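Local coordinates for DUF4348 domain-containing protein (Bacteroides fragilis, PDB 3SBU) that is of unknown function but has an NTF2-like, cystatin-like fold and may be a lipoprotein of the bacterial cell envelope, at the interface of chains A and B. Sequence-based numbering; all coordinates share one arbitrary frame. Chains: chain A/B, Hypothetical ntf2-like protein.

The interface of chains A and B. Residues chain A 178, 180, 192-194, 198, 202; chain B 122-123, 144-146.
B:Pro145 packs its pyrrolidine ring against a chain A surface formed by A:Phe178, A:Thr192, A:Leu194 and A:Phe202, a compact example of a proline knob seated among apolar groups. The ring carbons CB, CG and CD meet different but overlapping sets of groups. B:Pro145 CD meets the methyl CG2 of A:Thr192 tip to tip at 3.5 Å. B:Pro145 CG touches CD2 of A:Leu194 at 3.6 Å, the leucine crossing the proline at about a right angle, and also lies 3.7 Å from CD2 on the rim of A:Phe178. B:Pro145 CB packs against CZ of A:Phe202 at 3.5 Å. The tip of A:Phe202 is wedged between chain B segments: beyond the proline, its CZ reaches CB of B:Arg122 at 3.7 Å and, more loosely, the CG2 branch of B:Ile146. The carbonyl oxygens of B:Arg122 and B:Ile146 lie at the edge of this ring, in its plane, while the B:Arg122 guanidinium is turned 39° from it and does not stack.

A polar clasp closes the patch. NE2 of A:Gln198 donates to the backbone O of B:Ile146 at 3.1 Å, nearly straight at 166°; the oxygen lies in the glutamine amide plane, although the donor approaches from above the carbonyl plane. An extended chain beyond CG (chi2 170°) carries the amide to this oxygen.

Behind the first shell, A:Phe178 is flanked on opposite faces, toward its rim, by CB of A:Thr180 and CD1 of A:Leu194, which should help to hold the ring met by the proline. In chain B, NH1 of B:Arg144, its chain bent at chi2, donates to the carbonyl O of the next residue, B:Pro145, at 3.0 Å, and may brace the loop. Strands 176-182 and 189-194, helix 196-201 and the loop residue A:Phe202 that follows it thus supply a mainly apolar surface for loop residues of the other copy. The site contributes to an asymmetric contact between identical chains, which may reflect crystal packing rather than a physiological dimer.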
loop_
_atom_site.group_PDB
_atom_site.type_symbol
_atom_site.label_atom_id
_atom_site.label_comp_id
_atom_site.label_asym_id
_atom_site.label_seq_id
_atom_site.Cartn_x
_atom_site.Cartn_y
_atom_site.Cartn_z
ATOM N N PHE A 178 -3.061 3.405 -11.472
ATOM C CA PHE A 178 -2.486 3.563 -10.148
ATOM C C PHE A 178 -1.215 4.352 -10.242
ATOM O O PHE A 178 -0.285 3.995 -10.973
ATOM C CB PHE A 178 -2.249 2.201 -9.473
ATOM C CG PHE A 178 -1.776 2.209 -8.049
ATOM C CD1 PHE A 178 -2.401 2.995 -7.100
ATOM C CD2 PHE A 178 -0.759 1.359 -7.640
ATOM C CE1 PHE A 178 -1.978 2.962 -5.783
ATOM C CE2 PHE A 178 -0.369 1.297 -6.318
ATOM C CZ PHE A 178 -0.975 2.098 -5.401
ATOM N N THR A 180 1.889 5.765 -8.009
ATOM C CA THR A 180 2.502 5.646 -6.699
ATOM C C THR A 180 3.993 6.031 -6.774
ATOM O O THR A 180 4.436 6.580 -7.779
ATOM C CB THR A 180 2.247 4.234 -6.102
ATOM O OG1 THR A 180 2.602 4.271 -4.726
ATOM C CG2 THR A 180 3.009 3.130 -6.820
ATOM N N THR A 192 1.308 2.664 -12.842
ATOM C CA THR A 192 1.041 1.247 -13.062
ATOM C C THR A 192 -0.477 1.057 -13.123
ATOM O O THR A 192 -1.210 2.047 -13.206
ATOM C CB THR A 192 1.751 0.406 -11.949
ATOM O OG1 THR A 192 1.639 -0.965 -12.261
ATOM C CG2 THR A 192 1.152 0.622 -10.564
ATOM N N THR A 193 -0.946 -0.197 -13.072
ATOM C CA THR A 193 -2.374 -0.520 -13.063
ATOM C C THR A 193 -2.656 -1.504 -11.955
ATOM O O THR A 193 -1.745 -2.194 -11.526
ATOM C CB THR A 193 -2.846 -1.055 -14.430
ATOM O OG1 THR A 193 -2.134 -2.244 -14.729
ATOM C CG2 THR A 193 -2.701 -0.039 -15.561
ATOM N N LEU A 194 -3.902 -1.534 -11.455
ATOM C CA LEU A 194 -4.396 -2.503 -10.463
ATOM C C LEU A 194 -5.565 -3.275 -11.039
ATOM O O LEU A 194 -6.437 -2.655 -11.650
ATOM C CB LEU A 194 -4.892 -1.850 -9.150
ATOM C CG LEU A 194 -3.947 -1.001 -8.316
ATOM C CD1 LEU A 194 -4.714 -0.291 -7.237
ATOM C CD2 LEU A 194 -2.842 -1.835 -7.661
ATOM N N GLN A 198 -6.296 -6.571 -6.638
ATOM C CA GLN A 198 -5.276 -5.671 -6.132
ATOM C C GLN A 198 -5.928 -4.420 -5.544
ATOM O O GLN A 198 -5.445 -3.905 -4.540
ATOM C CB GLN A 198 -4.265 -5.304 -7.218
ATOM C CG GLN A 198 -3.369 -6.463 -7.649
ATOM C CD GLN A 198 -2.573 -6.079 -8.878
ATOM O OE1 GLN A 198 -3.107 -5.631 -9.899
ATOM N NE2 GLN A 198 -1.275 -6.108 -8.768
ATOM N N PHE A 202 -5.305 -2.816 -1.759
ATOM C CA PHE A 202 -4.664 -1.500 -1.657
ATOM C C PHE A 202 -5.613 -0.370 -1.295
ATOM O O PHE A 202 -5.149 0.712 -0.928
ATOM C CB PHE A 202 -4.016 -1.161 -3.009
ATOM C CG PHE A 202 -2.682 -1.819 -3.252
ATOM C CD1 PHE A 202 -1.503 -1.216 -2.823
ATOM C CD2 PHE A 202 -2.606 -3.067 -3.864
ATOM C CE1 PHE A 202 -0.273 -1.845 -3.009
ATOM C CE2 PHE A 202 -1.376 -3.688 -4.074
ATOM C CZ PHE A 202 -0.216 -3.075 -3.641
ATOM N N ARG B 122 4.457 -3.073 -0.657
ATOM C CA ARG B 122 3.622 -4.084 -1.352
ATOM C C ARG B 122 3.818 -4.002 -2.887
ATOM O O ARG B 122 2.879 -4.061 -3.680
ATOM C CB ARG B 122 2.151 -3.952 -0.957
ATOM C CG ARG B 122 1.953 -4.188 0.545
ATOM C CD ARG B 122 0.502 -4.192 0.937
ATOM N NE ARG B 122 -0.096 -2.860 0.933
ATOM C CZ ARG B 122 -1.366 -2.625 1.254
ATOM N NH1 ARG B 122 -2.169 -3.628 1.594
ATOM N NH2 ARG B 122 -1.846 -1.386 1.232
HETATM N N MSE B 123 5.081 -3.844 -3.260
HETATM C CA MSE B 123 5.587 -3.741 -4.614
HETATM C C MSE B 123 6.477 -4.937 -4.900
HETATM O O MSE B 123 7.091 -5.489 -3.982
HETATM C CB MSE B 123 6.365 -2.444 -4.784
HETATM C CG MSE B 123 5.544 -1.184 -4.523
HETATM SE SE MSE B 123 4.086 -0.879 -5.773
HETATM C CE MSE B 123 5.125 -1.062 -7.374
ATOM N N ARG B 144 5.767 -3.611 -10.349
ATOM C CA ARG B 144 4.338 -3.345 -10.154
ATOM C C ARG B 144 3.873 -3.661 -8.736
ATOM O O ARG B 144 4.621 -4.319 -7.989
ATOM C CB ARG B 144 3.547 -4.259 -11.118
ATOM C CG ARG B 144 3.944 -5.718 -10.958
ATOM C CD ARG B 144 2.826 -6.712 -11.196
ATOM N NE ARG B 144 3.403 -8.056 -11.247
ATOM C CZ ARG B 144 3.661 -8.814 -10.184
ATOM N NH1 ARG B 144 3.328 -8.399 -8.965
ATOM N NH2 ARG B 144 4.210 -10.014 -10.336
ATOM N N PRO B 145 2.602 -3.311 -8.371
ATOM C CA PRO B 145 2.092 -3.717 -7.061
ATOM C C PRO B 145 2.037 -5.223 -6.994
ATOM O O PRO B 145 1.973 -5.908 -8.025
ATOM C CB PRO B 145 0.696 -3.092 -7.024
ATOM C CG PRO B 145 0.782 -1.950 -7.999
ATOM C CD PRO B 145 1.565 -2.566 -9.104
ATOM N N ILE B 146 2.134 -5.744 -5.777
ATOM C CA ILE B 146 2.034 -7.176 -5.515
ATOM C C ILE B 146 0.661 -7.689 -6.058
ATOM O O ILE B 146 -0.343 -6.981 -5.977
ATOM C CB ILE B 146 2.236 -7.426 -3.994
ATOM C CG1 ILE B 146 2.562 -8.905 -3.681
ATOM C CG2 ILE B 146 1.102 -6.837 -3.120
ATOM C CD1 ILE B 146 3.333 -9.047 -2.461
#